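Local coordinates for transcriptional regulator, LysR family (Vibrio cholerae, PDB 3SZP), which probably binds regulatory DNA as a LysR-type transcription factor and activates virulence genes of this bacterium, at residues D4-G16 against G61-E73. Residues are numbered along the deposited sequence; the frame is centred on the assembly and turned at random.
Sequences DDLNLFRLVVENG and GERFYKDCSPLLE
R10 lies against S69, L72 and E73 and gives a worked example of how a charged side chain can do apolar packing along its stem while its polar head is held by its own helix. The axes of segments 4-15 and 61-73 cross at -105°, and R10 fills a hole lined by Y65, S69, L72 and E73. From CB the chain runs on to CG; R10 CG rests 3.7 Å from S69 OG. CD reaches CB and CD1 of L72; a bend at chi3 (69°) then brings R10 NE alongside the same leucine, 3.6 Å from L72 CB, the two side chains running past each other in opposite directions. At the head, R10 NE and R10 NH2 both grip N7 OD1, within 1° of the guanidinium plane, R10 NH2 at 2.8 Å from N7 OD1 and on a lone pair. R10 NH1 bonds weakly to E14 OE2, 3.1 Å away, in a salt bridge. NH1 also meets CG of the poorly ordered E73. The reciprocal knob is Y65: V13 CG1 sits 3.6 Å above the centre of its ring in a CH-pi contact, and E14 CG comes to its edge. Deeper in, F9 turns its ring edge to G61 O, and L6 packs on F64, C68 and L72. The contact joins the first helix of the winged helix-turn-helix domain to the long linker helix 59-83; F9 and V13 also touch L57 of strand 54-57, and F9 touches L39 of helix 29-43.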
ATOM      1  N   ASP A   4      -4.715 -27.061 -10.112  1.00 37.04           N
ATOM      2  CA  ASP A   4      -4.060 -26.018 -10.903  1.00 36.83           C
ATOM      3  C   ASP A   4      -4.113 -24.662 -10.208  1.00 36.61           C
ATOM      4  O   ASP A   4      -3.176 -23.870 -10.320  1.00 36.84           O
ATOM      5  CB  ASP A   4      -4.646 -25.924 -12.313  1.00 37.06           C
ATOM      6  CG  ASP A   4      -4.143 -27.025 -13.212  1.00 37.97           C
ATOM      7  OD1 ASP A   4      -2.918 -27.288 -13.187  1.00 38.27           O
ATOM      8  OD2 ASP A   4      -4.961 -27.641 -13.933  1.00 38.84           O
ATOM      9  N   ASP A   5      -5.198 -24.396  -9.485  1.00 29.90           N
ATOM     10  CA  ASP A   5      -5.291 -23.142  -8.727  1.00 29.92           C
ATOM     11  C   ASP A   5      -4.326 -23.170  -7.541  1.00 29.82           C
ATOM     12  O   ASP A   5      -3.645 -22.180  -7.250  1.00 29.94           O
ATOM     13  CB  ASP A   5      -6.721 -22.874  -8.272  1.00 30.45           C
ATOM     14  CG  ASP A   5      -7.676 -22.619  -9.440  1.00 31.36           C
ATOM     15  OD1 ASP A   5      -7.227 -22.347 -10.569  1.00 31.62           O
ATOM     16  OD2 ASP A   5      -8.896 -22.671  -9.228  1.00 32.10           O
ATOM     17  N   LEU A   6      -4.260 -24.330  -6.882  1.00 29.00           N
ATOM     18  CA  LEU A   6      -3.303 -24.569  -5.802  1.00 30.14           C
ATOM     19  C   LEU A   6      -1.888 -24.389  -6.340  1.00 30.73           C
ATOM     20  O   LEU A   6      -1.049 -23.744  -5.713  1.00 31.60           O
ATOM     21  CB  LEU A   6      -3.476 -25.985  -5.241  1.00 31.71           C
ATOM     22  CG  LEU A   6      -2.543 -26.363  -4.094  1.00 34.34           C
ATOM     23  CD1 LEU A   6      -2.745 -25.420  -2.895  1.00 34.91           C
ATOM     24  CD2 LEU A   6      -2.764 -27.808  -3.667  1.00 36.16           C
ATOM     25  N   ASN A   7      -1.631 -24.958  -7.513  1.00 30.48           N
ATOM     26  CA  ASN A   7      -0.338 -24.789  -8.163  1.00 31.39           C
ATOM     27  C   ASN A   7      -0.066 -23.348  -8.507  1.00 31.17           C
ATOM     28  O   ASN A   7       1.070 -22.890  -8.405  1.00 32.68           O
ATOM     29  CB  ASN A   7      -0.245 -25.596  -9.457  1.00 30.82           C
ATOM     30  CG  ASN A   7       1.175 -25.668  -9.981  1.00 32.18           C
ATOM     31  OD1 ASN A   7       2.111 -25.912  -9.219  1.00 33.83           O
ATOM     32  ND2 ASN A   7       1.347 -25.447 -11.280  1.00 31.92           N
ATOM     33  N   LEU A   8      -1.111 -22.648  -8.943  1.00 24.46           N
ATOM     34  CA  LEU A   8      -0.983 -21.241  -9.316  1.00 25.03           C
ATOM     35  C   LEU A   8      -0.649 -20.429  -8.070  1.00 25.55           C
ATOM     36  O   LEU A   8       0.152 -19.502  -8.117  1.00 27.13           O
ATOM     37  CB  LEU A   8      -2.270 -20.699  -9.948  1.00 24.70           C
ATOM     38  CG  LEU A   8      -2.192 -19.175 -10.201  1.00 26.41           C
ATOM     39  CD1 LEU A   8      -1.064 -18.875 -11.194  1.00 27.98           C
ATOM     40  CD2 LEU A   8      -3.513 -18.588 -10.712  1.00 27.38           C
ATOM     41  N   PHE A   9      -1.274 -20.797  -6.955  1.00 25.42           N
ATOM     42  CA  PHE A   9      -0.998 -20.167  -5.668  1.00 25.97           C
ATOM     43  C   PHE A   9       0.472 -20.339  -5.321  1.00 28.20           C
ATOM     44  O   PHE A   9       1.147 -19.379  -4.966  1.00 29.57           O
ATOM     45  CB  PHE A   9      -1.890 -20.781  -4.587  1.00 25.27           C
ATOM     46  CG  PHE A   9      -1.352 -20.633  -3.186  1.00 26.52           C
ATOM     47  CD1 PHE A   9      -1.376 -19.398  -2.534  1.00 26.46           C
ATOM     48  CD2 PHE A   9      -0.848 -21.734  -2.507  1.00 28.34           C
ATOM     49  CE1 PHE A   9      -0.901 -19.271  -1.230  1.00 27.57           C
ATOM     50  CE2 PHE A   9      -0.385 -21.612  -1.190  1.00 29.88           C
ATOM     51  CZ  PHE A   9      -0.400 -20.377  -0.559  1.00 29.13           C
ATOM     52  N   ARG A  10       0.976 -21.561  -5.449  1.00 31.18           N
ATOM     53  CA  ARG A  10       2.396 -21.802  -5.244  1.00 33.85           C
ATOM     54  C   ARG A  10       3.275 -20.876  -6.097  1.00 34.96           C
ATOM     55  O   ARG A  10       4.261 -20.329  -5.599  1.00 36.81           O
ATOM     56  CB  ARG A  10       2.740 -23.260  -5.541  1.00 34.70           C
ATOM     57  CG  ARG A  10       4.239 -23.556  -5.506  1.00 37.00           C
ATOM     58  CD  ARG A  10       4.546 -24.996  -5.904  1.00 37.75           C
ATOM     59  NE  ARG A  10       4.290 -25.265  -7.320  1.00 36.09           N
ATOM     60  CZ  ARG A  10       5.230 -25.278  -8.269  1.00 36.43           C
ATOM     61  NH1 ARG A  10       6.496 -25.009  -7.969  1.00 38.07           N
ATOM     62  NH2 ARG A  10       4.903 -25.546  -9.530  1.00 34.94           N
ATOM     63  N   LEU A  11       2.923 -20.702  -7.373  1.00 31.26           N
ATOM     64  CA  LEU A  11       3.738 -19.902  -8.288  1.00 32.85           C
ATOM     65  C   LEU A  11       3.697 -18.431  -7.904  1.00 34.21           C
ATOM     66  O   LEU A  11       4.687 -17.705  -8.046  1.00 36.47           O
ATOM     67  CB  LEU A  11       3.269 -20.060  -9.741  1.00 31.67           C
ATOM     68  CG  LEU A  11       3.374 -21.413 -10.442  1.00 30.68           C
ATOM     69  CD1 LEU A  11       2.921 -21.288 -11.901  1.00 29.80           C
ATOM     70  CD2 LEU A  11       4.786 -21.970 -10.370  1.00 32.27           C
ATOM     71  N   VAL A  12       2.531 -17.987  -7.446  1.00 26.84           N
ATOM     72  CA  VAL A  12       2.380 -16.612  -6.997  1.00 27.76           C
ATOM     73  C   VAL A  12       3.326 -16.337  -5.828  1.00 29.10           C
ATOM     74  O   VAL A  12       3.978 -15.303  -5.784  1.00 31.21           O
ATOM     75  CB  VAL A  12       0.928 -16.316  -6.600  1.00 25.30           C
ATOM     76  CG1 VAL A  12       0.852 -15.068  -5.732  1.00 25.67           C
ATOM     77  CG2 VAL A  12       0.037 -16.185  -7.865  1.00 25.24           C
ATOM     78  N   VAL A  13       3.405 -17.278  -4.893  1.00 32.17           N
ATOM     79  CA  VAL A  13       4.281 -17.122  -3.738  1.00 33.22           C
ATOM     80  C   VAL A  13       5.739 -17.071  -4.174  1.00 35.78           C
ATOM     81  O   VAL A  13       6.505 -16.246  -3.697  1.00 37.21           O
ATOM     82  CB  VAL A  13       4.093 -18.275  -2.714  1.00 32.33           C
ATOM     83  CG1 VAL A  13       5.080 -18.138  -1.566  1.00 33.37           C
ATOM     84  CG2 VAL A  13       2.675 -18.291  -2.190  1.00 29.97           C
ATOM     85  N   GLU A  14       6.114 -17.949  -5.097  1.00 53.88           N
ATOM     86  CA  GLU A  14       7.487 -17.991  -5.582  1.00 55.29           C
ATOM     87  C   GLU A  14       7.911 -16.710  -6.295  1.00 57.18           C
ATOM     88  O   GLU A  14       9.027 -16.228  -6.109  1.00 58.66           O
ATOM     89  CB  GLU A  14       7.687 -19.192  -6.494  1.00 54.35           C
ATOM     90  CG  GLU A  14       7.650 -20.498  -5.744  1.00 53.59           C
ATOM     91  CD  GLU A  14       7.704 -21.690  -6.667  1.00 52.99           C
ATOM     92  OE1 GLU A  14       7.775 -21.487  -7.911  1.00 52.73           O
ATOM     93  OE2 GLU A  14       7.674 -22.835  -6.143  1.00 52.99           O
ATOM     94  N   ASN A  15       7.018 -16.161  -7.112  1.00 39.73           N
ATOM     95  CA  ASN A  15       7.313 -14.928  -7.838  1.00 41.88           C
ATOM     96  C   ASN A  15       7.147 -13.675  -6.975  1.00 43.67           C
ATOM     97  O   ASN A  15       7.843 -12.673  -7.165  1.00 44.36           O
ATOM     98  CB  ASN A  15       6.464 -14.836  -9.106  1.00 41.30           C
ATOM     99  CG  ASN A  15       6.781 -15.941 -10.098  1.00 39.72           C
ATOM    100  OD1 ASN A  15       7.894 -16.018 -10.627  1.00 40.02           O
ATOM    101  ND2 ASN A  15       5.803 -16.793 -10.368  1.00 37.63           N
ATOM    102  N   GLY A  16       6.213 -13.734  -6.033  1.00 43.79           N
ATOM    103  CA  GLY A  16       6.041 -12.661  -5.076  1.00 42.38           C
ATOM    104  C   GLY A  16       5.018 -11.596  -5.439  1.00 41.26           C
ATOM    105  O   GLY A  16       4.822 -10.651  -4.666  1.00 39.92           O
ATOM    106  N   GLY A  61      -2.167 -19.959   4.458  1.00 27.09           N
ATOM    107  CA  GLY A  61      -1.395 -19.881   3.225  1.00 27.21           C
ATOM    108  C   GLY A  61       0.003 -20.446   3.441  1.00 28.61           C
ATOM    109  O   GLY A  61       0.550 -21.157   2.585  1.00 29.79           O
ATOM    110  N   GLU A  62       0.571 -20.126   4.599  1.00 43.89           N
ATOM    111  CA  GLU A  62       1.912 -20.545   4.961  1.00 45.05           C
ATOM    112  C   GLU A  62       2.001 -22.070   5.055  1.00 46.36           C
ATOM    113  O   GLU A  62       2.945 -22.680   4.571  1.00 47.60           O
ATOM    114  CB  GLU A  62       2.297 -19.901   6.294  1.00 44.49           C
ATOM    115  CG  GLU A  62       3.778 -19.677   6.493  1.00 45.28           C
ATOM    116  CD  GLU A  62       4.359 -18.632   5.541  1.00 45.46           C
ATOM    117  OE1 GLU A  62       4.501 -17.447   5.943  1.00 45.19           O
ATOM    118  OE2 GLU A  62       4.695 -19.000   4.394  1.00 46.07           O
ATOM    119  N   ARG A  63       0.998 -22.673   5.673  1.00 40.92           N
ATOM    120  CA  ARG A  63       0.914 -24.119   5.804  1.00 42.19           C
ATOM    121  C   ARG A  63       0.743 -24.805   4.431  1.00 43.55           C
ATOM    122  O   ARG A  63       1.385 -25.820   4.152  1.00 44.79           O
ATOM    123  CB  ARG A  63      -0.250 -24.470   6.739  1.00 41.61           C
ATOM    124  CG  ARG A  63      -0.448 -25.940   7.000  1.00 42.56           C
ATOM    125  CD  ARG A  63       0.538 -26.465   8.034  1.00 42.36           C
ATOM    126  NE  ARG A  63       0.410 -27.910   8.150  1.00 43.26           N
ATOM    127  CZ  ARG A  63      -0.450 -28.524   8.959  1.00 42.97           C
ATOM    128  NH1 ARG A  63      -1.262 -27.820   9.755  1.00 41.66           N
ATOM    129  NH2 ARG A  63      -0.489 -29.856   8.980  1.00 43.91           N
ATOM    130  N   PHE A  64      -0.111 -24.249   3.577  1.00 28.72           N
ATOM    131  CA  PHE A  64      -0.314 -24.821   2.243  1.00 29.81           C
ATOM    132  C   PHE A  64       0.952 -24.753   1.383  1.00 30.33           C
ATOM    133  O   PHE A  64       1.323 -25.736   0.734  1.00 31.70           O
ATOM    134  CB  PHE A  64      -1.502 -24.174   1.522  1.00 28.13           C
ATOM    135  CG  PHE A  64      -2.835 -24.782   1.884  1.00 28.39           C
ATOM    136  CD1 PHE A  64      -3.296 -25.915   1.215  1.00 29.98           C
ATOM    137  CD2 PHE A  64      -3.616 -24.233   2.892  1.00 27.24           C
ATOM    138  CE1 PHE A  64      -4.517 -26.486   1.525  1.00 30.47           C
ATOM    139  CE2 PHE A  64      -4.839 -24.787   3.221  1.00 27.54           C
ATOM    140  CZ  PHE A  64      -5.293 -25.934   2.531  1.00 29.24           C
ATOM    141  N   TYR A  65       1.624 -23.614   1.399  1.00 38.94           N
ATOM    142  CA  TYR A  65       2.837 -23.444   0.610  1.00 39.50           C
ATOM    143  C   TYR A  65       3.923 -24.420   1.041  1.00 40.74           C
ATOM    144  O   TYR A  65       4.443 -25.175   0.223  1.00 41.61           O
ATOM    145  CB  TYR A  65       3.356 -22.010   0.713  1.00 38.56           C
ATOM    146  CG  TYR A  65       4.662 -21.788  -0.019  1.00 39.52           C
ATOM    147  CD1 TYR A  65       4.727 -21.852  -1.409  1.00 39.78           C
ATOM    148  CD2 TYR A  65       5.831 -21.516   0.680  1.00 40.04           C
ATOM    149  CE1 TYR A  65       5.923 -21.647  -2.084  1.00 40.63           C
ATOM    150  CE2 TYR A  65       7.039 -21.304   0.014  1.00 40.89           C
ATOM    151  CZ  TYR A  65       7.079 -21.376  -1.369  1.00 41.23           C
ATOM    152  OH  TYR A  65       8.277 -21.166  -2.031  1.00 41.97           O
ATOM    153  N   LYS A  66       4.265 -24.402   2.324  1.00 51.82           N
ATOM    154  CA  LYS A  66       5.331 -25.248   2.846  1.00 52.24           C
ATOM    155  C   LYS A  66       5.055 -26.730   2.586  1.00 53.22           C
ATOM    156  O   LYS A  66       5.912 -27.434   2.081  1.00 53.78           O
ATOM    157  CB  LYS A  66       5.545 -24.981   4.344  1.00 51.37           C
ATOM    158  CG  LYS A  66       6.812 -25.608   4.937  1.00 51.20           C
ATOM    159  CD  LYS A  66       8.055 -25.245   4.098  1.00 51.23           C
ATOM    160  CE  LYS A  66       9.379 -25.426   4.875  1.00 50.67           C
ATOM    161  NZ  LYS A  66       9.600 -26.815   5.403  1.00 51.40           N
ATOM    162  N   ASP A  67       3.850 -27.185   2.914  1.00 43.83           N
ATOM    163  CA  ASP A  67       3.503 -28.607   2.874  1.00 44.50           C
ATOM    164  C   ASP A  67       3.269 -29.167   1.475  1.00 44.98           C
ATOM    165  O   ASP A  67       3.783 -30.230   1.142  1.00 44.93           O
ATOM    166  CB  ASP A  67       2.270 -28.888   3.741  1.00 44.20           C
ATOM    167  CG  ASP A  67       2.597 -28.904   5.221  1.00 43.33           C
ATOM    168  OD1 ASP A  67       3.659 -28.360   5.574  1.00 42.74           O
ATOM    169  OD2 ASP A  67       1.805 -29.457   6.026  1.00 43.10           O
ATOM    170  N   CYS A  68       2.477 -28.462   0.672  1.00 40.13           N
ATOM    171  CA  CYS A  68       2.098 -28.944  -0.649  1.00 39.58           C
ATOM    172  C   CYS A  68       3.145 -28.716  -1.731  1.00 39.43           C
ATOM    173  O   CYS A  68       3.182 -29.457  -2.715  1.00 38.52           O
ATOM    174  CB  CYS A  68       0.796 -28.292  -1.101  1.00 38.79           C
ATOM    175  SG  CYS A  68      -0.597 -28.696  -0.074  1.00 39.01           S
ATOM    176  N   SER A  69       3.967 -27.686  -1.571  1.00 47.20           N
ATOM    177  CA  SER A  69       4.949 -27.335  -2.596  1.00 51.48           C
ATOM    178  C   SER A  69       5.776 -28.508  -3.117  1.00 53.24           C
ATOM    179  O   SER A  69       5.846 -28.720  -4.323  1.00 55.29           O
ATOM    180  CB  SER A  69       5.880 -26.237  -2.099  1.00 52.55           C
ATOM    181  OG  SER A  69       5.255 -24.986  -2.230  1.00 51.87           O
ATOM    182  N   PRO A  70       6.417 -29.262  -2.208  1.00 53.64           N
ATOM    183  CA  PRO A  70       7.302 -30.355  -2.626  1.00 55.18           C
ATOM    184  C   PRO A  70       6.631 -31.307  -3.612  1.00 54.81           C
ATOM    185  O   PRO A  70       7.226 -31.631  -4.640  1.00 56.34           O
ATOM    186  CB  PRO A  70       7.612 -31.075  -1.311  1.00 54.58           C
ATOM    187  CG  PRO A  70       7.480 -30.011  -0.272  1.00 53.17           C
ATOM    188  CD  PRO A  70       6.393 -29.096  -0.743  1.00 51.68           C
ATOM    189  N   LEU A  71       5.417 -31.748  -3.293  1.00 56.94           N
ATOM    190  CA  LEU A  71       4.646 -32.616  -4.173  1.00 56.02           C
ATOM    191  C   LEU A  71       4.318 -31.946  -5.509  1.00 56.01           C
ATOM    192  O   LEU A  71       4.323 -32.601  -6.547  1.00 56.41           O
ATOM    193  CB  LEU A  71       3.350 -33.060  -3.498  1.00 53.60           C
ATOM    194  CG  LEU A  71       3.485 -33.979  -2.283  1.00 55.33           C
ATOM    195  CD1 LEU A  71       2.111 -34.343  -1.737  1.00 54.21           C
ATOM    196  CD2 LEU A  71       4.266 -35.221  -2.648  1.00 57.90           C
ATOM    197  N   LEU A  72       4.015 -30.653  -5.480  1.00 46.87           N
ATOM    198  CA  LEU A  72       3.716 -29.939  -6.712  1.00 48.06           C
ATOM    199  C   LEU A  72       4.975 -29.800  -7.568  1.00 52.09           C
ATOM    200  O   LEU A  72       4.913 -29.897  -8.787  1.00 52.49           O
ATOM    201  CB  LEU A  72       3.093 -28.576  -6.425  1.00 47.47           C
ATOM    202  CG  LEU A  72       1.685 -28.575  -5.822  1.00 41.77           C
ATOM    203  CD1 LEU A  72       1.367 -27.220  -5.193  1.00 41.17           C
ATOM    204  CD2 LEU A  72       0.639 -28.946  -6.860  1.00 37.56           C
ATOM    205  N   GLU A  73       6.117 -29.591  -6.922  1.00 63.16           N
ATOM    206  CA  GLU A  73       7.393 -29.558  -7.627  1.00 65.62           C
ATOM    207  C   GLU A  73       7.724 -30.906  -8.280  1.00 65.25           C
ATOM    208  O   GLU A  73       8.101 -30.952  -9.447  1.00 66.41           O
ATOM    209  CB  GLU A  73       8.522 -29.129  -6.691  1.00 66.45           C
ATOM    210  CG  GLU A  73       8.567 -27.627  -6.414  1.00 67.42           C
ATOM    211  CD  GLU A  73       9.052 -27.311  -5.003  1.00 66.29           C
ATOM    212  OE1 GLU A  73       9.525 -28.246  -4.310  1.00 64.90           O
ATOM    213  OE2 GLU A  73       8.949 -26.137  -4.583  1.00 66.28           O
TER